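Local coordinates for hypothetical protein (Nitrosomonas europaea, PDB 2IN3), which is a putative protein disulfide isomerase of the DsbA family, FrnE-like subfamily, and probably acts as a thiol-disulfide oxidoreductase, at residues Lys7-Asp15 with Ser36-Gly46; Pro78-Phe89 with Ala121-Val129. All coordinates share one frame; numbering follows the deposited sequence. Where two conformers were deposited one is given.

Interaction 1. Residues Lys7-Asp15 with Ser36-Gly46; sequences KPVLWYIAD and SAFLTVKIMPG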
loop_
_atom_site.group_PDB
_atom_site.type_symbol
_atom_site.label_atom_id
_atom_site.label_comp_id
_atom_site.label_asym_id
_atom_site.label_seq_id
_atom_site.Cartn_x
_atom_site.Cartn_y
_atom_site.Cartn_z
ATOM N N LYS A 7 -1.210 -7.011 -21.446
ATOM C CA LYS A 7 -1.908 -7.578 -20.317
ATOM C C LYS A 7 -2.763 -6.536 -19.619
ATOM O O LYS A 7 -2.371 -5.375 -19.533
ATOM C CB LYS A 7 -0.919 -8.160 -19.307
ATOM C CG LYS A 7 -0.391 -9.510 -19.703
ATOM C CD LYS A 7 0.303 -10.164 -18.542
ATOM C CE LYS A 7 1.482 -9.367 -18.135
ATOM N NZ LYS A 7 2.361 -10.208 -17.300
ATOM N N PRO A 8 -3.927 -6.965 -19.093
ATOM C CA PRO A 8 -4.701 -6.118 -18.218
ATOM C C PRO A 8 -3.870 -5.782 -16.989
ATOM O O PRO A 8 -2.954 -6.545 -16.634
ATOM C CB PRO A 8 -5.876 -7.010 -17.818
ATOM C CG PRO A 8 -6.012 -7.970 -18.940
ATOM C CD PRO A 8 -4.590 -8.263 -19.319
ATOM N N VAL A 9 -4.189 -4.663 -16.350
ATOM C CA VAL A 9 -3.459 -4.223 -15.173
ATOM C C VAL A 9 -4.376 -4.444 -13.994
ATOM O O VAL A 9 -5.572 -4.125 -14.050
ATOM C CB VAL A 9 -3.049 -2.708 -15.252
ATOM C CG1 VAL A 9 -2.459 -2.233 -13.918
ATOM C CG2 VAL A 9 -2.068 -2.451 -16.391
ATOM N N LEU A 10 -3.813 -5.014 -12.943
ATOM C CA LEU A 10 -4.524 -5.196 -11.690
ATOM C C LEU A 10 -3.896 -4.179 -10.742
ATOM O O LEU A 10 -2.714 -4.308 -10.334
ATOM C CB LEU A 10 -4.375 -6.639 -11.162
ATOM C CG LEU A 10 -5.034 -6.902 -9.782
ATOM C CD1 LEU A 10 -6.553 -6.735 -9.824
ATOM C CD2 LEU A 10 -4.668 -8.290 -9.208
ATOM N N TRP A 11 -4.662 -3.129 -10.473
ATOM C CA TRP A 11 -4.252 -2.087 -9.528
ATOM C C TRP A 11 -4.526 -2.479 -8.074
ATOM O O TRP A 11 -5.680 -2.726 -7.693
ATOM C CB TRP A 11 -4.970 -0.763 -9.838
ATOM C CG TRP A 11 -4.566 -0.128 -11.121
ATOM C CD1 TRP A 11 -5.282 -0.094 -12.287
ATOM C CD2 TRP A 11 -3.343 0.576 -11.378
ATOM N NE1 TRP A 11 -4.579 0.598 -13.261
ATOM C CE2 TRP A 11 -3.391 1.023 -12.724
ATOM C CE3 TRP A 11 -2.208 0.869 -10.600
ATOM C CZ2 TRP A 11 -2.337 1.744 -13.320
ATOM C CZ3 TRP A 11 -1.165 1.606 -11.192
ATOM C CH2 TRP A 11 -1.242 2.023 -12.535
ATOM N N TYR A 12 -3.474 -2.484 -7.275
ATOM C CA TYR A 12 -3.597 -2.640 -5.837
ATOM C C TYR A 12 -3.629 -1.248 -5.205
ATOM O O TYR A 12 -2.636 -0.524 -5.240
ATOM C CB TYR A 12 -2.419 -3.473 -5.290
ATOM C CG TYR A 12 -2.439 -3.681 -3.791
ATOM C CD1 TYR A 12 -3.610 -4.059 -3.126
ATOM C CD2 TYR A 12 -1.284 -3.510 -3.056
ATOM C CE1 TYR A 12 -3.605 -4.291 -1.726
ATOM C CE2 TYR A 12 -1.253 -3.720 -1.643
ATOM C CZ TYR A 12 -2.422 -4.095 -1.005
ATOM O OH TYR A 12 -2.391 -4.306 0.353
ATOM N N ILE A 13 -4.798 -0.868 -4.683
ATOM C CA ILE A 13 -5.006 0.479 -4.192
ATOM C C ILE A 13 -4.925 0.385 -2.684
ATOM O O ILE A 13 -5.817 -0.187 -2.020
ATOM C CB ILE A 13 -6.370 1.079 -4.650
ATOM C CG1 ILE A 13 -6.455 1.091 -6.195
ATOM C CG2 ILE A 13 -6.533 2.478 -4.106
ATOM C CD1 ILE A 13 -7.822 1.450 -6.773
ATOM N N ALA A 14 -3.851 0.947 -2.155
ATOM C CA ALA A 14 -3.449 0.682 -0.765
ATOM C C ALA A 14 -2.548 1.764 -0.236
ATOM O O ALA A 14 -1.949 2.518 -1.009
ATOM C CB ALA A 14 -2.790 -0.666 -0.643
ATOM N N ASP A 15 -2.478 1.842 1.080
ATOM C CA ASP A 15 -1.621 2.777 1.778
ATOM C C ASP A 15 -0.822 1.962 2.794
ATOM O O ASP A 15 -1.411 1.155 3.521
ATOM C CB ASP A 15 -2.510 3.779 2.526
ATOM C CG ASP A 15 -1.715 4.901 3.154
ATOM O OD1 ASP A 15 -0.882 4.622 4.048
ATOM O OD2 ASP A 15 -1.910 6.075 2.737
ATOM N N SER A 36 0.725 -13.353 -12.319
ATOM C CA SER A 36 1.574 -12.363 -13.010
ATOM C C SER A 36 1.880 -12.666 -14.480
ATOM O O SER A 36 2.418 -11.810 -15.196
ATOM C CB SER A 36 2.848 -12.063 -12.214
ATOM O OG SER A 36 2.536 -11.236 -11.103
ATOM N N ALA A 37 1.546 -13.871 -14.937
ATOM C CA ALA A 37 1.623 -14.185 -16.353
ATOM C C ALA A 37 0.418 -13.628 -17.112
ATOM O O ALA A 37 0.473 -13.494 -18.329
ATOM C CB ALA A 37 1.764 -15.701 -16.591
ATOM N N PHE A 38 -0.633 -13.249 -16.390
ATOM C CA PHE A 38 -1.927 -12.911 -16.989
ATOM C C PHE A 38 -2.399 -11.490 -16.671
ATOM O O PHE A 38 -3.209 -10.925 -17.411
ATOM C CB PHE A 38 -2.973 -13.914 -16.501
ATOM C CG PHE A 38 -2.524 -15.342 -16.642
ATOM C CD1 PHE A 38 -2.366 -15.906 -17.909
ATOM C CD2 PHE A 38 -2.234 -16.113 -15.510
ATOM C CE1 PHE A 38 -1.937 -17.219 -18.061
ATOM C CE2 PHE A 38 -1.792 -17.431 -15.651
ATOM C CZ PHE A 38 -1.656 -17.981 -16.931
ATOM N N LEU A 39 -1.896 -10.935 -15.571
ATOM C CA LEU A 39 -2.241 -9.585 -15.130
ATOM C C LEU A 39 -0.963 -8.857 -14.718
ATOM O O LEU A 39 -0.085 -9.457 -14.101
ATOM C CB LEU A 39 -3.201 -9.657 -13.929
ATOM C CG LEU A 39 -4.608 -10.207 -14.175
ATOM C CD1 LEU A 39 -5.347 -10.485 -12.863
ATOM C CD2 LEU A 39 -5.413 -9.239 -15.076
ATOM N N THR A 40 -0.823 -7.579 -15.068
ATOM C CA THR A 40 0.317 -6.820 -14.534
ATOM C C THR A 40 -0.135 -6.158 -13.251
ATOM O O THR A 40 -1.046 -5.328 -13.282
ATOM C CB THR A 40 0.833 -5.758 -15.502
ATOM O OG1 THR A 40 1.109 -6.376 -16.767
ATOM C CG2 THR A 40 2.128 -5.125 -14.953
ATOM N N VAL A 41 0.481 -6.538 -12.136
ATOM C CA VAL A 41 -0.014 -6.121 -10.812
ATOM C C VAL A 41 0.795 -4.907 -10.380
ATOM O O VAL A 41 2.030 -4.959 -10.354
ATOM C CB VAL A 41 0.029 -7.240 -9.720
ATOM C CG1 VAL A 41 -0.692 -6.743 -8.470
ATOM C CG2 VAL A 41 -0.680 -8.537 -10.201
ATOM N N LYS A 42 0.107 -3.791 -10.122
ATOM C CA LYS A 42 0.792 -2.515 -9.847
ATOM C C LYS A 42 0.175 -1.843 -8.621
ATOM O O LYS A 42 -0.944 -2.134 -8.290
ATOM C CB LYS A 42 0.686 -1.589 -11.051
ATOM C CG LYS A 42 1.385 -2.077 -12.326
ATOM C CD LYS A 42 1.167 -1.150 -13.525
ATOM C CE LYS A 42 1.896 0.154 -13.387
ATOM N NZ LYS A 42 1.888 0.921 -14.691
ATOM N N ILE A 43 0.906 -0.950 -7.946
ATOM C CA ILE A 43 0.342 -0.285 -6.751
ATOM C C ILE A 43 -0.036 1.138 -7.142
ATOM O O ILE A 43 0.737 1.822 -7.830
ATOM C CB ILE A 43 1.337 -0.237 -5.547
ATOM C CG1 ILE A 43 1.691 -1.644 -5.085
ATOM C CG2 ILE A 43 0.711 0.528 -4.314
ATOM C CD1 ILE A 43 2.632 -1.676 -3.875
HETATM N N MSE A 44 -1.229 1.556 -6.717
HETATM C CA MSE A 44 -1.667 2.946 -6.773
HETATM C C MSE A 44 -1.892 3.391 -5.314
HETATM O O MSE A 44 -2.948 3.117 -4.713
HETATM C CB MSE A 44 -2.944 3.095 -7.619
HETATM C CG MSE A 44 -3.193 4.535 -8.072
HETATM SE SE MSE A 44 -4.861 4.737 -9.085
HETATM C CE MSE A 44 -4.219 4.064 -10.803
ATOM N N PRO A 45 -0.877 4.028 -4.710
ATOM C CA PRO A 45 -1.027 4.464 -3.317
ATOM C C PRO A 45 -2.250 5.401 -3.124
ATOM O O PRO A 45 -2.416 6.373 -3.868
ATOM C CB PRO A 45 0.304 5.217 -3.043
ATOM C CG PRO A 45 1.285 4.529 -3.985
ATOM C CD PRO A 45 0.465 4.367 -5.240
ATOM N N GLY A 46 -3.098 5.082 -2.140
ATOM C CA GLY A 46 -4.309 5.875 -1.841
ATOM C C GLY A 46 -5.066 5.227 -0.678
ATOM O O GLY A 46 -4.624 4.181 -0.132
HETATM O O HOH W 1 0.357 -4.836 -18.703
#

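Interaction 2. Residues Pro78-Phe89 with Ala121-Val129; sequences PFTFENALPEGF and AFYVGQEDV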
loop_
_atom_site.group_PDB
_atom_site.type_symbol
_atom_site.label_atom_id
_atom_site.label_comp_id
_atom_site.label_asym_id
_atom_site.label_seq_id
_atom_site.Cartn_x
_atom_site.Cartn_y
_atom_site.Cartn_z
ATOM N N PRO A 78 1.996 -9.439 12.103
ATOM C CA PRO A 78 2.488 -8.961 13.408
ATOM C C PRO A 78 2.278 -7.441 13.620
ATOM O O PRO A 78 2.304 -6.659 12.666
ATOM C CB PRO A 78 3.985 -9.305 13.350
ATOM C CG PRO A 78 4.313 -9.195 11.852
ATOM C CD PRO A 78 3.099 -9.718 11.152
ATOM N N PHE A 79 2.088 -7.053 14.883
ATOM C CA PHE A 79 2.075 -5.645 15.304
ATOM C C PHE A 79 2.777 -5.586 16.653
ATOM O O PHE A 79 2.658 -6.509 17.436
ATOM C CB PHE A 79 0.637 -5.122 15.518
ATOM C CG PHE A 79 -0.218 -5.081 14.266
ATOM C CD1 PHE A 79 -0.425 -3.875 13.590
ATOM C CD2 PHE A 79 -0.870 -6.226 13.819
ATOM C CE1 PHE A 79 -1.247 -3.803 12.474
ATOM C CE2 PHE A 79 -1.676 -6.187 12.675
ATOM C CZ PHE A 79 -1.860 -4.991 11.994
ATOM N N THR A 80 3.502 -4.502 16.909
ATOM C CA THR A 80 4.063 -4.230 18.233
ATOM C C THR A 80 3.135 -3.273 18.944
ATOM O O THR A 80 3.000 -2.117 18.557
ATOM C CB THR A 80 5.468 -3.640 18.145
ATOM O OG1 THR A 80 6.248 -4.475 17.297
ATOM C CG2 THR A 80 6.116 -3.580 19.529
ATOM N N PHE A 81 2.434 -3.794 19.947
ATOM C CA PHE A 81 1.388 -3.034 20.592
ATOM C C PHE A 81 1.955 -2.196 21.717
ATOM O O PHE A 81 1.418 -1.135 22.027
ATOM C CB PHE A 81 0.284 -3.967 21.113
ATOM C CG PHE A 81 -0.565 -4.528 20.031
ATOM C CD1 PHE A 81 -1.520 -3.757 19.417
ATOM C CD2 PHE A 81 -0.384 -5.834 19.592
ATOM C CE1 PHE A 81 -2.304 -4.281 18.398
ATOM C CE2 PHE A 81 -1.168 -6.356 18.570
ATOM C CZ PHE A 81 -2.117 -5.579 17.974
ATOM N N GLU A 82 3.039 -2.676 22.324
ATOM C CA GLU A 82 3.673 -1.978 23.446
ATOM C C GLU A 82 4.166 -0.606 22.967
ATOM O O GLU A 82 4.922 -0.513 22.004
ATOM C CB GLU A 82 4.837 -2.798 24.009
ATOM C CG GLU A 82 4.447 -4.095 24.730
ATOM C CD GLU A 82 3.925 -5.187 23.783
ATOM O OE1 GLU A 82 4.292 -5.191 22.568
ATOM O OE2 GLU A 82 3.139 -6.040 24.270
ATOM N N ASN A 83 3.714 0.445 23.651
ATOM C CA ASN A 83 3.978 1.843 23.277
ATOM C C ASN A 83 3.631 2.265 21.843
ATOM O O ASN A 83 4.188 3.234 21.335
ATOM C CB ASN A 83 5.398 2.265 23.666
ATOM C CG ASN A 83 5.621 2.187 25.167
ATOM O OD1 ASN A 83 5.971 1.135 25.699
ATOM N ND2 ASN A 83 5.396 3.299 25.863
ATOM N N ALA A 84 2.702 1.543 21.214
ATOM C CA ALA A 84 2.149 1.901 19.898
ATOM C C ALA A 84 1.601 3.325 19.870
ATOM O O ALA A 84 1.010 3.809 20.856
ATOM C CB ALA A 84 1.052 0.915 19.486
ATOM N N LEU A 85 1.816 3.992 18.732
ATOM C CA LEU A 85 1.234 5.310 18.470
ATOM C C LEU A 85 1.290 6.244 19.685
ATOM O O LEU A 85 0.237 6.602 20.226
ATOM C CB LEU A 85 -0.216 5.154 17.966
ATOM C CG LEU A 85 -0.390 4.303 16.698
ATOM C CD1 LEU A 85 -1.859 3.978 16.405
ATOM C CD2 LEU A 85 0.237 4.983 15.492
ATOM N N PRO A 86 2.511 6.661 20.104
ATOM C CA PRO A 86 2.677 7.485 21.308
ATOM C C PRO A 86 2.031 8.840 21.092
ATOM O O PRO A 86 1.903 9.275 19.951
ATOM C CB PRO A 86 4.199 7.687 21.426
ATOM C CG PRO A 86 4.827 6.855 20.368
ATOM C CD PRO A 86 3.785 6.423 19.396
ATOM N N GLU A 87 1.633 9.510 22.168
ATOM C CA GLU A 87 0.981 10.803 22.013
ATOM C C GLU A 87 1.975 11.802 21.410
ATOM O O GLU A 87 3.149 11.860 21.800
ATOM C CB GLU A 87 0.336 11.294 23.334
ATOM C CG GLU A 87 1.121 12.300 24.135
ATOM C CD GLU A 87 0.883 13.748 23.696
ATOM O OE1 GLU A 87 0.280 13.962 22.614
ATOM O OE2 GLU A 87 1.307 14.676 24.432
ATOM N N GLY A 88 1.496 12.565 20.437
ATOM C CA GLY A 88 2.345 13.491 19.719
ATOM C C GLY A 88 2.595 12.958 18.330
ATOM O O GLY A 88 2.998 13.700 17.440
ATOM N N PHE A 89 2.350 11.663 18.134
ATOM C CA PHE A 89 2.538 11.060 16.832
ATOM C C PHE A 89 1.578 11.691 15.827
ATOM O O PHE A 89 0.389 11.882 16.125
ATOM C CB PHE A 89 2.331 9.539 16.883
ATOM C CG PHE A 89 2.567 8.871 15.572
ATOM C CD1 PHE A 89 3.868 8.698 15.089
ATOM C CD2 PHE A 89 1.491 8.457 14.793
ATOM C CE1 PHE A 89 4.090 8.095 13.852
ATOM C CE2 PHE A 89 1.693 7.856 13.557
ATOM C CZ PHE A 89 2.989 7.668 13.083
ATOM N N ALA A 121 8.181 -1.870 9.010
ATOM C CA ALA A 121 8.963 -0.916 9.777
ATOM C C ALA A 121 8.043 -0.115 10.690
ATOM O O ALA A 121 8.432 0.262 11.792
ATOM C CB ALA A 121 9.744 -0.005 8.866
ATOM N N PHE A 122 6.849 0.180 10.186
ATOM C CA PHE A 122 5.854 0.906 10.936
ATOM C C PHE A 122 5.156 0.034 12.001
ATOM O O PHE A 122 5.235 0.330 13.204
ATOM C CB PHE A 122 4.830 1.497 9.970
ATOM C CG PHE A 122 3.746 2.304 10.648
ATOM C CD1 PHE A 122 4.072 3.396 11.465
ATOM C CD2 PHE A 122 2.423 2.005 10.433
ATOM C CE1 PHE A 122 3.067 4.158 12.078
ATOM C CE2 PHE A 122 1.407 2.754 11.045
ATOM C CZ PHE A 122 1.731 3.822 11.871
ATOM N N TYR A 123 4.492 -1.034 11.567
ATOM C CA TYR A 123 3.674 -1.831 12.499
ATOM C C TYR A 123 4.480 -2.630 13.515
ATOM O O TYR A 123 4.071 -2.764 14.685
ATOM C CB TYR A 123 2.698 -2.721 11.743
ATOM C CG TYR A 123 1.650 -1.906 11.018
ATOM C CD1 TYR A 123 0.786 -1.069 11.732
ATOM C CD2 TYR A 123 1.528 -1.949 9.625
ATOM C CE1 TYR A 123 -0.174 -0.299 11.084
ATOM C CE2 TYR A 123 0.560 -1.159 8.955
ATOM C CZ TYR A 123 -0.294 -0.365 9.721
ATOM O OH TYR A 123 -1.219 0.420 9.118
ATOM N N VAL A 124 5.638 -3.127 13.090
ATOM C CA VAL A 124 6.484 -3.941 13.959
ATOM C C VAL A 124 7.616 -3.096 14.503
ATOM O O VAL A 124 7.834 -3.062 15.712
ATOM C CB VAL A 124 7.023 -5.190 13.207
ATOM C CG1 VAL A 124 7.896 -6.087 14.123
ATOM C CG2 VAL A 124 5.838 -5.989 12.597
ATOM N N GLY A 125 8.314 -2.394 13.615
ATOM C CA GLY A 125 9.499 -1.634 14.010
ATOM C C GLY A 125 9.155 -0.389 14.817
ATOM O O GLY A 125 10.011 0.149 15.514
ATOM N N GLN A 126 7.902 0.075 14.707
ATOM C CA GLN A 126 7.455 1.341 15.319
ATOM C C GLN A 126 8.250 2.529 14.798
ATOM O O GLN A 126 8.541 3.489 15.539
ATOM C CB GLN A 126 7.519 1.257 16.848
ATOM C CG GLN A 126 6.691 0.122 17.389
ATOM C CD GLN A 126 6.462 0.195 18.868
ATOM O OE1 GLN A 126 7.397 0.350 19.634
ATOM N NE2 GLN A 126 5.210 0.070 19.281
ATOM N N GLU A 127 8.649 2.450 13.534
ATOM C CA GLU A 127 9.471 3.493 12.960
ATOM C C GLU A 127 8.558 4.551 12.364
ATOM O O GLU A 127 7.440 4.241 11.944
ATOM C CB GLU A 127 10.396 2.928 11.901
ATOM C CG GLU A 127 11.297 1.843 12.421
ATOM C CD GLU A 127 12.322 1.405 11.402
ATOM O OE1 GLU A 127 12.506 2.097 10.388
ATOM O OE2 GLU A 127 12.939 0.348 11.609
ATOM N N ASP A 128 9.026 5.795 12.364
ATOM C CA ASP A 128 8.238 6.885 11.822
ATOM C C ASP A 128 8.459 6.923 10.320
ATOM O O ASP A 128 9.343 7.621 9.813
ATOM C CB ASP A 128 8.602 8.215 12.486
ATOM C CG ASP A 128 7.622 9.333 12.139
ATOM O OD1 ASP A 128 6.660 9.092 11.367
ATOM O OD2 ASP A 128 7.820 10.460 12.651
ATOM N N VAL A 129 7.640 6.142 9.619
ATOM C CA VAL A 129 7.747 5.981 8.170
ATOM C C VAL A 129 7.246 7.186 7.369
ATOM O O VAL A 129 7.339 7.207 6.134
ATOM C CB VAL A 129 7.109 4.649 7.679
ATOM C CG1 VAL A 129 7.799 3.475 8.358
ATOM C CG2 VAL A 129 5.607 4.619 7.929
HETATM O O HOH W 2 3.674 -0.595 16.267
#

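Interaction 1. Residues Lys7-Asp15 with Ser36-Gly46
Trp-11 lies beneath the tip of Met-44, a selenomethionine whose CE sits over the six-membered ring, 3.6 Å from Trp-11 CD2, in a CH-pi contact. The ring's other face takes Val-9 CG1 near its rim, and the aliphatic chain of Lys-42 runs alongside, CB 3.7 Å from Trp-11 CZ3. On the reverse of the sheet Leu-10 pairs with Val-41 and Tyr-12 with Ile-43. Just before the strands, Lys-7 bends at chi3 (-63°) to carry NZ to Ser-36 O, a 2.6 Å hydrogen bond, while a water links Lys-7 O to Thr-40 OG1. With an alanine at Lys-7, Ser-36 O would probably lose this donor and the segment before strand 40-45 would be less firmly held. Parallel backbone hydrogen bonds run from Thr-40 N to Pro-8 O as far as Met-44 N to Tyr-12 O, with Tyr-12 N to Lys-42 O (2.7 Å, 177°) almost straight. Further out, Glu-183 accepts from Trp-11 NE1, Trp-172 meets the indole edge-to-face, and Ile-31 of helix 19-35 backs Leu-10. Strands 9-14 and 40-45, with helix 19-35 between them, form the beta-alpha-beta unit of the thioredoxin fold, Ala-14 touching Cys-21 of a CxxC pattern.

Interaction 2. Residues Pro78-Phe89 with Ala121-Val129
With OG1 of Thr-80 anti to its carbonyl carbon (chi1 -51°), the hydroxyl faces the end of helix 111-123, and Gln-126, extended beyond CG, sends its amide the other way, into the turn that follows Thr-80. Three bonds result. Thr-80 N gives a nearly straight hydrogen bond to Tyr-123 O (2.9 Å, 174°); Thr-80 OG1 donates to Val-124 O at 2.7 Å, lying in the carbonyl plane on a lone pair; and Gln-126 NE2 donates to Glu-82 O at 2.8 Å, the acceptor lying close to the plane of the amide. A second, weak bond from Gln-126 NE2 reaches Thr-80 O. One water donates to both Thr-80 O and Tyr-123 O, so the Tyr-123 carbonyl receives two donors.

Rings and methyls flank this polar seam. Phe-79 turns the edge of its ring toward a face of Tyr-123 in an offset edge-to-face pair, planes 65° apart, with Phe-79 CE1 3.5 Å from Tyr-123 CD1. Beside it, Val-124 CG2 rests 3.6 Å from CG of Pro-78. Farther along the loop, Phe-89 CZ approaches the edge of the Phe-122 ring, 3.7 Å from its CE1, and Leu-85 CD2 meets Phe-122 CZ more loosely. Trp-68 and Trp-22 extend the aromatic group around Phe-79 and Tyr-123, and Met-17 touches both Phe-89 and Phe-122.

Such a seam illustrates how an irregular loop can be docked on a helix terminus. Thr-80 supplies donors to Tyr-123 O and Val-124 O, at and just beyond the end of helix 111-123. Gln-126, just past the helix and with positive phi, donates through its side-chain amide to Glu-82 O and, weakly, to Thr-80 O. Backbone carbonyls of both segments thus find donors across the contact, and the aromatic pairs beside them probably add to the adhesion.

From the N terminus, the chain runs from strand 9-14 through helix 19-35 into strand 40-45, so interaction 1 closes a loop of 20 intervening residues, mostly helix. Only after it has closed does the chain run through helix 58-75 to the loop 78-89, which interaction 2 joins to the end of helix 111-123 across 31 residues, again mostly helical. The two are therefore in series, neither nested nor crossed, and lie on opposite sides of the chain's centre. Interaction 1 builds an edge of the central sheet, whereas interaction 2 ties the loop between helices 58-75 and 94-106 to the C-terminal end of helix 111-123; that helix bridges them, since Phe-112 touches Val-41 and Ile-43.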